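Local coordinates for putative cell invasion protein with MAC/Perforin domain (Bacteroides thetaiotaomicron VPI-5482, PDB 3KK7) that is of unknown function but belongs to the membrane-attack complex/perforin (MACPF) family, whose best-known members punch pores in membranes, and may take part in cell invasion, at residues Thr66-Ile69 / Gly70-Ala73; Lys116-Thr119 / Phe120-Thr123; Ser129-Leu132 / Gly133-Lys136; Phe137-Gln140 / Lys141-Glu145. All coordinates share one frame; numbering follows the deposited sequence.

All four contacts are local turns or helix steps within the MACPF region, met along the chain in the order 1 to 4. Contact 1 folds a loop ahead of strand 93-108. Contacts 2, 3 and 4 follow that strand: a turn, the start of helix 133-146 and the rest of it, all before strand 157-173, the antiparallel partner of 93-108. That connection probably corresponds to the first membrane-hairpin segment of pore-forming relatives; whether it unfurls here is unknown. The centres of the four contacts lie 11 to 18 Å apart. Contact 1 touches each of the others, so loop 66-73 fastens this connection to the domain body, whereas contacts 2 and 4 stay about 7 Å apart at their nearest atoms.

Contact 1 of 4, residues Thr66-Ile69 / Gly70-Ala73; sequences TSII and GDFA
T66 gives its hydroxyl proton to D71, with OG1 2.8 Å from OD2, across the mouth of a type II beta turn that runs from I68 to D71. The oxygen is met from above the carboxylate plane, 38° out of it, and OD2 also forms a salt bridge with K296 of strand 288-298, so a buried negative charge has both a hydroxyl and an ammonium group to balance it. The same threonine oxygen works twice: it accepts from I68 N at 3.2 Å, closing an ST turn. Chi1 of 69° places OG1 between the backbone N and the carbonyl carbon of T66, where both partners can reach it. D71 answers with its other oxygen, OD1 taking the amide of A73 at 2.9 Å in an Asx turn that leads into the following 3-10 segment. A valine in place of T66 would probably leave I68 N without its acceptor and D71 OD2 short of one donor, with K296 left as a remaining partner of the carboxylate. The turn itself is closed by D71 N and I68 O, 3.2 Å apart. G70 suits its third position, since at phi 85° a beta carbon would collide with I69 O. Packing is modest. The beta carbons of I68 and D71 meet, while the rest of I68 leads off to strand 220-230, a suitable course for a buried branched hydrocarbon. At the open end of the loop, T66 CG2 rests 4.1 Å from A73 CB.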
loop_
_atom_site.group_PDB
_atom_site.type_symbol
_atom_site.label_atom_id
_atom_site.label_comp_id
_atom_site.label_asym_id
_atom_site.label_seq_id
_atom_site.Cartn_x
_atom_site.Cartn_y
_atom_site.Cartn_z
ATOM N N THR A 66 -12.690 -6.182 6.122
ATOM C CA THR A 66 -14.118 -6.456 6.096
ATOM C C THR A 66 -14.825 -5.925 4.824
ATOM O O THR A 66 -15.933 -6.354 4.513
ATOM C CB THR A 66 -14.780 -5.809 7.286
ATOM O OG1 THR A 66 -14.751 -4.367 7.123
ATOM C CG2 THR A 66 -14.088 -6.264 8.588
ATOM N N SER A 67 -14.183 -4.977 4.131
ATOM C CA SER A 67 -14.688 -4.328 2.908
ATOM C C SER A 67 -15.706 -3.228 3.211
ATOM O O SER A 67 -16.267 -2.640 2.300
ATOM C CB SER A 67 -15.266 -5.324 1.891
ATOM O OG SER A 67 -16.634 -5.552 2.135
ATOM N N ILE A 68 -15.933 -2.942 4.498
ATOM C CA ILE A 68 -16.729 -1.800 4.896
ATOM C C ILE A 68 -15.742 -0.649 5.034
ATOM O O ILE A 68 -14.821 -0.686 5.845
ATOM C CB ILE A 68 -17.477 -2.021 6.186
ATOM C CG1 ILE A 68 -18.322 -3.300 6.113
ATOM C CG2 ILE A 68 -18.385 -0.831 6.448
ATOM C CD1 ILE A 68 -19.466 -3.270 5.106
ATOM N N ILE A 69 -15.957 0.366 4.204
ATOM C CA ILE A 69 -15.080 1.525 4.113
ATOM C C ILE A 69 -15.075 2.299 5.431
ATOM O O ILE A 69 -16.122 2.746 5.899
ATOM C CB ILE A 69 -15.545 2.477 3.002
ATOM C CG1 ILE A 69 -15.566 1.763 1.645
ATOM C CG2 ILE A 69 -14.637 3.717 2.946
ATOM C CD1 ILE A 69 -16.496 2.426 0.646
ATOM N N GLY A 70 -13.893 2.447 6.009
ATOM C CA GLY A 70 -13.735 3.210 7.242
ATOM C C GLY A 70 -13.993 2.448 8.530
ATOM O O GLY A 70 -13.907 3.022 9.613
ATOM N N ASP A 71 -14.295 1.157 8.403
ATOM C CA ASP A 71 -14.520 0.249 9.522
ATOM C C ASP A 71 -13.230 0.134 10.358
ATOM O O ASP A 71 -12.186 -0.237 9.831
ATOM C CB ASP A 71 -14.938 -1.116 8.927
ATOM C CG ASP A 71 -15.178 -2.220 9.969
ATOM O OD1 ASP A 71 -14.857 -2.068 11.173
ATOM O OD2 ASP A 71 -15.694 -3.277 9.534
ATOM N N PHE A 72 -13.335 0.410 11.659
ATOM C CA PHE A 72 -12.206 0.359 12.571
ATOM C C PHE A 72 -11.490 -0.985 12.570
ATOM O O PHE A 72 -10.289 -1.029 12.787
ATOM C CB PHE A 72 -12.624 0.728 14.002
ATOM C CG PHE A 72 -13.384 -0.342 14.714
ATOM C CD1 PHE A 72 -12.710 -1.312 15.451
ATOM C CD2 PHE A 72 -14.764 -0.390 14.656
ATOM C CE1 PHE A 72 -13.402 -2.310 16.129
ATOM C CE2 PHE A 72 -15.473 -1.402 15.324
ATOM C CZ PHE A 72 -14.786 -2.363 16.062
ATOM N N ALA A 73 -12.217 -2.075 12.338
ATOM C CA ALA A 73 -11.614 -3.407 12.251
ATOM C C ALA A 73 -10.502 -3.489 11.171
ATOM O O ALA A 73 -9.610 -4.296 11.278
ATOM C CB ALA A 73 -12.700 -4.464 11.979
#

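Contact 2 of 4, residues Lys116-Thr119 / Phe120-Thr123; sequences KNKT and FTKT
K118 and K122 are joined by one main-chain turn, K122 N donating to K118 O at 3.0 Å with the hydrogen bond angle at 161°. The turn lies in the connection from strand 93-108 to helix 133-146, and K122 and T123 make backbone bonds to G341 and L343. K118 itself has left-handed helical angles (phi 52°), and the chain then winds into the short 3-10 segment 121-123, whose amide T123 N bonds to F120 O at 2.9 Å. That carbonyl has a second donor: the hydroxyl of T123 folds back on the same turn, OG1 lying 2.7 Å from F120 O in the carbonyl plane. Threonine fits here because its methyl is useful as well, CG2 resting 3.4 Å from T119 O. The side chain of K122 leaves between its backbone N and carbonyl carbon (chi1 73°), which lays CG against K118 O, 3.3 Å away. K118 CB and T121 CB meet at 3.9 Å. The T121 hydroxyl turns to E115, whose carboxylate also takes F120 N, so one acid grips two donors. F120 points into the interior, its ring stacked on F135, and the T119 side chain packs on I69. The chemistry is thus divided: backbone amides and carbonyls, with the T123 hydroxyl, hold the turn together, the phenylalanine anchors it, and K122 lends its aliphatic stem, K118 only its beta carbon, while both ammonium groups can stay at the surface.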
loop_
_atom_site.group_PDB
_atom_site.type_symbol
_atom_site.label_atom_id
_atom_site.label_comp_id
_atom_site.label_asym_id
_atom_site.label_seq_id
_atom_site.Cartn_x
_atom_site.Cartn_y
_atom_site.Cartn_z
ATOM N N LYS A 116 -19.709 2.837 -8.593
ATOM C CA LYS A 116 -20.439 3.807 -9.411
ATOM C C LYS A 116 -20.485 5.217 -8.791
ATOM O O LYS A 116 -20.545 6.182 -9.531
ATOM C CB LYS A 116 -21.876 3.336 -9.698
ATOM C CG LYS A 116 -22.858 3.403 -8.499
ATOM C CD LYS A 116 -24.200 2.811 -8.877
ATOM C CE LYS A 116 -25.254 3.093 -7.848
ATOM N NZ LYS A 116 -26.614 2.634 -8.311
ATOM N N ASN A 117 -20.504 5.327 -7.467
ATOM C CA ASN A 117 -20.443 6.619 -6.769
ATOM C C ASN A 117 -19.067 6.935 -6.198
ATOM O O ASN A 117 -18.913 7.830 -5.385
ATOM C CB ASN A 117 -21.489 6.654 -5.650
ATOM C CG ASN A 117 -22.912 6.501 -6.178
ATOM O OD1 ASN A 117 -23.181 6.761 -7.342
ATOM N ND2 ASN A 117 -23.827 6.084 -5.308
ATOM N N LYS A 118 -18.073 6.171 -6.627
ATOM C CA LYS A 118 -16.701 6.362 -6.212
ATOM C C LYS A 118 -16.532 6.426 -4.685
ATOM O O LYS A 118 -15.673 7.139 -4.169
ATOM C CB LYS A 118 -16.158 7.629 -6.885
ATOM C CG LYS A 118 -16.034 7.512 -8.383
ATOM C CD LYS A 118 -15.177 8.661 -8.922
ATOM C CE LYS A 118 -14.747 8.447 -10.387
ATOM N NZ LYS A 118 -14.366 9.770 -10.985
ATOM N N THR A 119 -17.322 5.625 -3.976
ATOM C CA THR A 119 -17.361 5.671 -2.514
ATOM C C THR A 119 -15.980 5.425 -1.877
ATOM O O THR A 119 -15.545 6.199 -0.994
ATOM C CB THR A 119 -18.429 4.680 -1.952
ATOM O OG1 THR A 119 -19.685 4.904 -2.625
ATOM C CG2 THR A 119 -18.603 4.849 -0.433
ATOM N N PHE A 120 -15.313 4.355 -2.319
ATOM C CA PHE A 120 -13.942 4.042 -1.859
ATOM C C PHE A 120 -12.894 4.917 -2.547
ATOM O O PHE A 120 -12.012 5.458 -1.882
ATOM C CB PHE A 120 -13.595 2.567 -2.070
ATOM C CG PHE A 120 -12.192 2.234 -1.700
ATOM C CD1 PHE A 120 -11.739 2.460 -0.427
ATOM C CD2 PHE A 120 -11.306 1.737 -2.633
ATOM C CE1 PHE A 120 -10.425 2.180 -0.080
ATOM C CE2 PHE A 120 -9.991 1.470 -2.288
ATOM C CZ PHE A 120 -9.560 1.688 -1.008
ATOM N N THR A 121 -13.028 5.075 -3.868
ATOM C CA THR A 121 -12.093 5.839 -4.677
ATOM C C THR A 121 -11.759 7.196 -4.096
ATOM O O THR A 121 -10.589 7.599 -4.035
ATOM C CB THR A 121 -12.663 6.040 -6.076
ATOM O OG1 THR A 121 -12.807 4.751 -6.689
ATOM C CG2 THR A 121 -11.776 6.971 -6.939
ATOM N N LYS A 122 -12.787 7.908 -3.660
ATOM C CA LYS A 122 -12.585 9.272 -3.184
ATOM C C LYS A 122 -11.961 9.352 -1.803
ATOM O O LYS A 122 -11.542 10.439 -1.416
ATOM C CB LYS A 122 -13.881 10.061 -3.230
ATOM C CG LYS A 122 -14.897 9.695 -2.186
ATOM C CD LYS A 122 -16.224 10.401 -2.533
ATOM C CE LYS A 122 -17.298 10.156 -1.500
ATOM N NZ LYS A 122 -18.470 11.060 -1.734
ATOM N N THR A 123 -11.913 8.227 -1.068
ATOM C CA THR A 123 -11.192 8.162 0.214
ATOM C C THR A 123 -9.664 8.127 0.052
ATOM O O THR A 123 -8.943 8.445 0.970
ATOM C CB THR A 123 -11.578 6.945 1.083
ATOM O OG1 THR A 123 -10.979 5.751 0.554
ATOM C CG2 THR A 123 -13.057 6.805 1.184
#

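Contact 3 of 4, residues Ser129-Leu132 / Gly133-Lys136; sequences SLNL and GPFK
From L132 the chain enters helix 133-146, with K136 N donating to L132 O at 3.0 Å, nearly along the C=O axis. The preceding N131 makes a capping bond, OD1 accepting from G133 N at 2.9 Å from above its amide plane. With CG anti to the backbone N (chi1 -175°), the flat amide is carried forward beside P134, which crosses it at about a right angle, P134 CD 3.7 Å from N131 CG. Proline suits a first turn because it has no amide hydrogen to satisfy there. A bridging water donates to N131 O and accepts from F135 N, 2.8 Å away, serving another early amide. N131 ND2 is held by D365 and by H363 O. A leucine replacing N131 would probably leave G133 N without its cap and D365 and the H363 carbonyl without their donor. K136 runs extended past L132, CE 3.9 Å from L132 CB, on its way to a salt bridge with D112. Beyond the turn, the helix start leans on the connection that follows strand 93-108: the F135 ring stacks on F120, and L132 packs on T121.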
loop_
_atom_site.group_PDB
_atom_site.type_symbol
_atom_site.label_atom_id
_atom_site.label_comp_id
_atom_site.label_asym_id
_atom_site.label_seq_id
_atom_site.Cartn_x
_atom_site.Cartn_y
_atom_site.Cartn_z
ATOM N N SER A 129 -2.371 6.623 -8.162
ATOM C CA SER A 129 -2.885 5.578 -9.073
ATOM C C SER A 129 -3.512 4.466 -8.277
ATOM O O SER A 129 -2.810 3.588 -7.761
ATOM C CB SER A 129 -1.793 4.943 -9.934
ATOM O OG SER A 129 -0.954 5.933 -10.465
ATOM N N LEU A 130 -4.831 4.475 -8.217
ATOM C CA LEU A 130 -5.538 3.512 -7.390
ATOM C C LEU A 130 -5.957 2.272 -8.183
ATOM O O LEU A 130 -6.574 2.374 -9.223
ATOM C CB LEU A 130 -6.749 4.183 -6.724
ATOM C CG LEU A 130 -7.543 3.296 -5.794
ATOM C CD1 LEU A 130 -6.658 2.745 -4.657
ATOM C CD2 LEU A 130 -8.728 4.066 -5.300
ATOM N N ASN A 131 -5.586 1.103 -7.674
ATOM C CA ASN A 131 -6.057 -0.164 -8.185
ATOM C C ASN A 131 -7.281 -0.557 -7.378
ATOM O O ASN A 131 -7.172 -0.845 -6.203
ATOM C CB ASN A 131 -4.986 -1.247 -8.051
ATOM C CG ASN A 131 -5.420 -2.588 -8.700
ATOM O OD1 ASN A 131 -6.535 -2.690 -9.186
ATOM N ND2 ASN A 131 -4.543 -3.603 -8.689
ATOM N N LEU A 132 -8.438 -0.585 -8.023
ATOM C CA LEU A 132 -9.682 -0.960 -7.380
ATOM C C LEU A 132 -9.916 -2.466 -7.256
ATOM O O LEU A 132 -10.769 -2.875 -6.464
ATOM C CB LEU A 132 -10.845 -0.322 -8.126
ATOM C CG LEU A 132 -10.966 1.195 -7.981
ATOM C CD1 LEU A 132 -11.968 1.752 -8.972
ATOM C CD2 LEU A 132 -11.354 1.555 -6.495
ATOM N N GLY A 133 -9.167 -3.283 -8.010
ATOM C CA GLY A 133 -9.317 -4.745 -7.981
ATOM C C GLY A 133 -9.420 -5.349 -6.582
ATOM O O GLY A 133 -10.373 -6.065 -6.261
ATOM N N PRO A 134 -8.455 -5.033 -5.713
ATOM C CA PRO A 134 -8.509 -5.646 -4.365
ATOM C C PRO A 134 -9.725 -5.234 -3.538
ATOM O O PRO A 134 -10.311 -6.077 -2.838
ATOM C CB PRO A 134 -7.201 -5.198 -3.717
ATOM C CG PRO A 134 -6.283 -4.883 -4.926
ATOM C CD PRO A 134 -7.195 -4.309 -5.955
ATOM N N PHE A 135 -10.120 -3.972 -3.639
ATOM C CA PHE A 135 -11.321 -3.534 -2.963
ATOM C C PHE A 135 -12.524 -4.328 -3.470
ATOM O O PHE A 135 -13.302 -4.843 -2.685
ATOM C CB PHE A 135 -11.561 -2.047 -3.163
ATOM C CG PHE A 135 -12.860 -1.591 -2.617
ATOM C CD1 PHE A 135 -13.087 -1.630 -1.252
ATOM C CD2 PHE A 135 -13.873 -1.156 -3.460
ATOM C CE1 PHE A 135 -14.296 -1.245 -0.724
ATOM C CE2 PHE A 135 -15.098 -0.758 -2.959
ATOM C CZ PHE A 135 -15.324 -0.808 -1.592
ATOM N N LYS A 136 -12.666 -4.432 -4.789
ATOM C CA LYS A 136 -13.827 -5.126 -5.379
ATOM C C LYS A 136 -13.814 -6.617 -5.038
ATOM O O LYS A 136 -14.860 -7.225 -4.778
ATOM C CB LYS A 136 -13.865 -4.939 -6.896
ATOM C CG LYS A 136 -14.038 -3.521 -7.338
ATOM C CD LYS A 136 -13.919 -3.359 -8.841
ATOM C CE LYS A 136 -14.193 -1.902 -9.220
ATOM N NZ LYS A 136 -13.911 -1.626 -10.655
HETATM O O HOH W 1 -8.188 -1.982 -4.060
#

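Contact 4 of 4, residues Phe137-Gln140 / Lys141-Glu145; sequences FGRQ and KTIKE
F137 and K141 meet one turn apart on an alpha helix, within helix 133-146, where side chains four residues apart lie over one another. The lysine stem passes the ring obliquely, its CD 4.0 Å from F137 CE2, and then bends at the last torsion (chi4 -66°) to take NZ to E145. On the buried side R139 and I143 also cross at a slant. The bend of R139 at chi2 sets its CD 3.7 Å from I143 CD1, and the bend at chi3 turns the guanidinium on from there. NH2 bonds to S67 O, while NH1 pairs with E161 and Y108 OH, so a buried arginine has its charge answered and I143 covers its stem with hydrocarbon, itself resting on Y227. Q140 and K144 behave differently, lying side by side and pointing the same way, with Q140 NE2 3.5 Å from K144 CE; long polar chains suit this outer face. The backbone keeps the regular helical pattern, K141 N to F137 O through K144 N to Q140 O, with I143 N at 2.8 Å from R139 O. T142 places its hydroxyl toward both the helix and the loop 66-69: OG1 stands 2.9 Å from G138 O and also lies by T66 O, two acceptors for one proton. Farther along, the K141-E145 salt bridge has NZ 3.0 Å from OE2, on the syn side of the carboxylate.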
loop_
_atom_site.group_PDB
_atom_site.type_symbol
_atom_site.label_atom_id
_atom_site.label_comp_id
_atom_site.label_asym_id
_atom_site.label_seq_id
_atom_site.Cartn_x
_atom_site.Cartn_y
_atom_site.Cartn_z
ATOM N N PHE A 137 -12.617 -7.187 -5.038
ATOM C CA PHE A 137 -12.443 -8.580 -4.674
ATOM C C PHE A 137 -12.886 -8.834 -3.231
ATOM O O PHE A 137 -13.593 -9.778 -2.959
ATOM C CB PHE A 137 -10.982 -9.014 -4.866
ATOM C CG PHE A 137 -10.697 -10.444 -4.384
ATOM C CD1 PHE A 137 -10.971 -11.538 -5.205
ATOM C CD2 PHE A 137 -10.196 -10.676 -3.110
ATOM C CE1 PHE A 137 -10.748 -12.821 -4.772
ATOM C CE2 PHE A 137 -9.961 -11.973 -2.665
ATOM C CZ PHE A 137 -10.239 -13.048 -3.501
ATOM N N GLY A 138 -12.467 -7.965 -2.321
ATOM C CA GLY A 138 -12.811 -8.082 -0.913
ATOM C C GLY A 138 -14.292 -7.953 -0.666
ATOM O O GLY A 138 -14.858 -8.654 0.170
ATOM N N ARG A 139 -14.954 -7.074 -1.393
ATOM C CA ARG A 139 -16.376 -6.938 -1.178
ATOM C C ARG A 139 -17.050 -8.239 -1.604
ATOM O O ARG A 139 -17.833 -8.793 -0.829
ATOM C CB ARG A 139 -16.966 -5.699 -1.880
ATOM C CG ARG A 139 -18.499 -5.594 -1.899
ATOM C CD ARG A 139 -19.098 -5.638 -0.511
ATOM N NE ARG A 139 -18.665 -4.512 0.335
ATOM C CZ ARG A 139 -19.273 -3.334 0.407
ATOM N NH1 ARG A 139 -20.339 -3.047 -0.356
ATOM N NH2 ARG A 139 -18.795 -2.415 1.225
ATOM N N GLN A 140 -16.711 -8.743 -2.794
ATOM C CA GLN A 140 -17.318 -9.969 -3.289
ATOM C C GLN A 140 -17.047 -11.135 -2.346
ATOM O O GLN A 140 -17.901 -11.959 -2.131
ATOM C CB GLN A 140 -16.816 -10.353 -4.692
ATOM C CG GLN A 140 -17.519 -11.622 -5.225
ATOM C CD GLN A 140 -17.226 -11.940 -6.672
ATOM O OE1 GLN A 140 -16.345 -11.362 -7.295
ATOM N NE2 GLN A 140 -17.967 -12.878 -7.214
ATOM N N LYS A 141 -15.833 -11.206 -1.822
ATOM C CA LYS A 141 -15.456 -12.255 -0.889
ATOM C C LYS A 141 -16.360 -12.212 0.363
ATOM O O LYS A 141 -16.878 -13.239 0.803
ATOM C CB LYS A 141 -13.957 -12.125 -0.556
ATOM C CG LYS A 141 -13.457 -13.074 0.520
ATOM C CD LYS A 141 -11.911 -13.060 0.631
ATOM C CE LYS A 141 -11.407 -13.965 1.764
ATOM N NZ LYS A 141 -11.815 -13.483 3.132
ATOM N N THR A 142 -16.588 -11.010 0.882
ATOM C CA THR A 142 -17.462 -10.811 2.007
ATOM C C THR A 142 -18.889 -11.190 1.669
ATOM O O THR A 142 -19.545 -11.892 2.454
ATOM C CB THR A 142 -17.435 -9.329 2.504
ATOM O OG1 THR A 142 -16.092 -8.962 2.811
ATOM C CG2 THR A 142 -18.309 -9.139 3.744
ATOM N N ILE A 143 -19.385 -10.726 0.516
ATOM C CA ILE A 143 -20.760 -11.075 0.131
ATOM C C ILE A 143 -20.885 -12.595 0.133
ATOM O O ILE A 143 -21.811 -13.144 0.730
ATOM C CB ILE A 143 -21.192 -10.589 -1.268
ATOM C CG1 ILE A 143 -21.003 -9.082 -1.421
ATOM C CG2 ILE A 143 -22.657 -10.944 -1.514
ATOM C CD1 ILE A 143 -21.683 -8.258 -0.368
ATOM N N LYS A 144 -19.931 -13.271 -0.492
ATOM C CA LYS A 144 -19.996 -14.714 -0.582
ATOM C C LYS A 144 -19.938 -15.400 0.788
ATOM O O LYS A 144 -20.583 -16.416 0.976
ATOM C CB LYS A 144 -18.911 -15.256 -1.508
ATOM C CG LYS A 144 -19.136 -14.975 -2.978
ATOM C CD LYS A 144 -18.175 -15.831 -3.818
ATOM C CE LYS A 144 -18.435 -15.713 -5.289
ATOM N NZ LYS A 144 -17.560 -16.647 -6.065
ATOM N N GLU A 145 -19.222 -14.821 1.745
ATOM C CA GLU A 145 -19.116 -15.414 3.085
ATOM C C GLU A 145 -20.307 -15.065 3.937
ATOM O O GLU A 145 -20.620 -15.795 4.869
ATOM C CB GLU A 145 -17.850 -14.948 3.817
ATOM C CG GLU A 145 -16.566 -15.509 3.264
ATOM C CD GLU A 145 -15.315 -14.809 3.768
ATOM O OE1 GLU A 145 -15.401 -13.874 4.586
ATOM O OE2 GLU A 145 -14.214 -15.206 3.334
#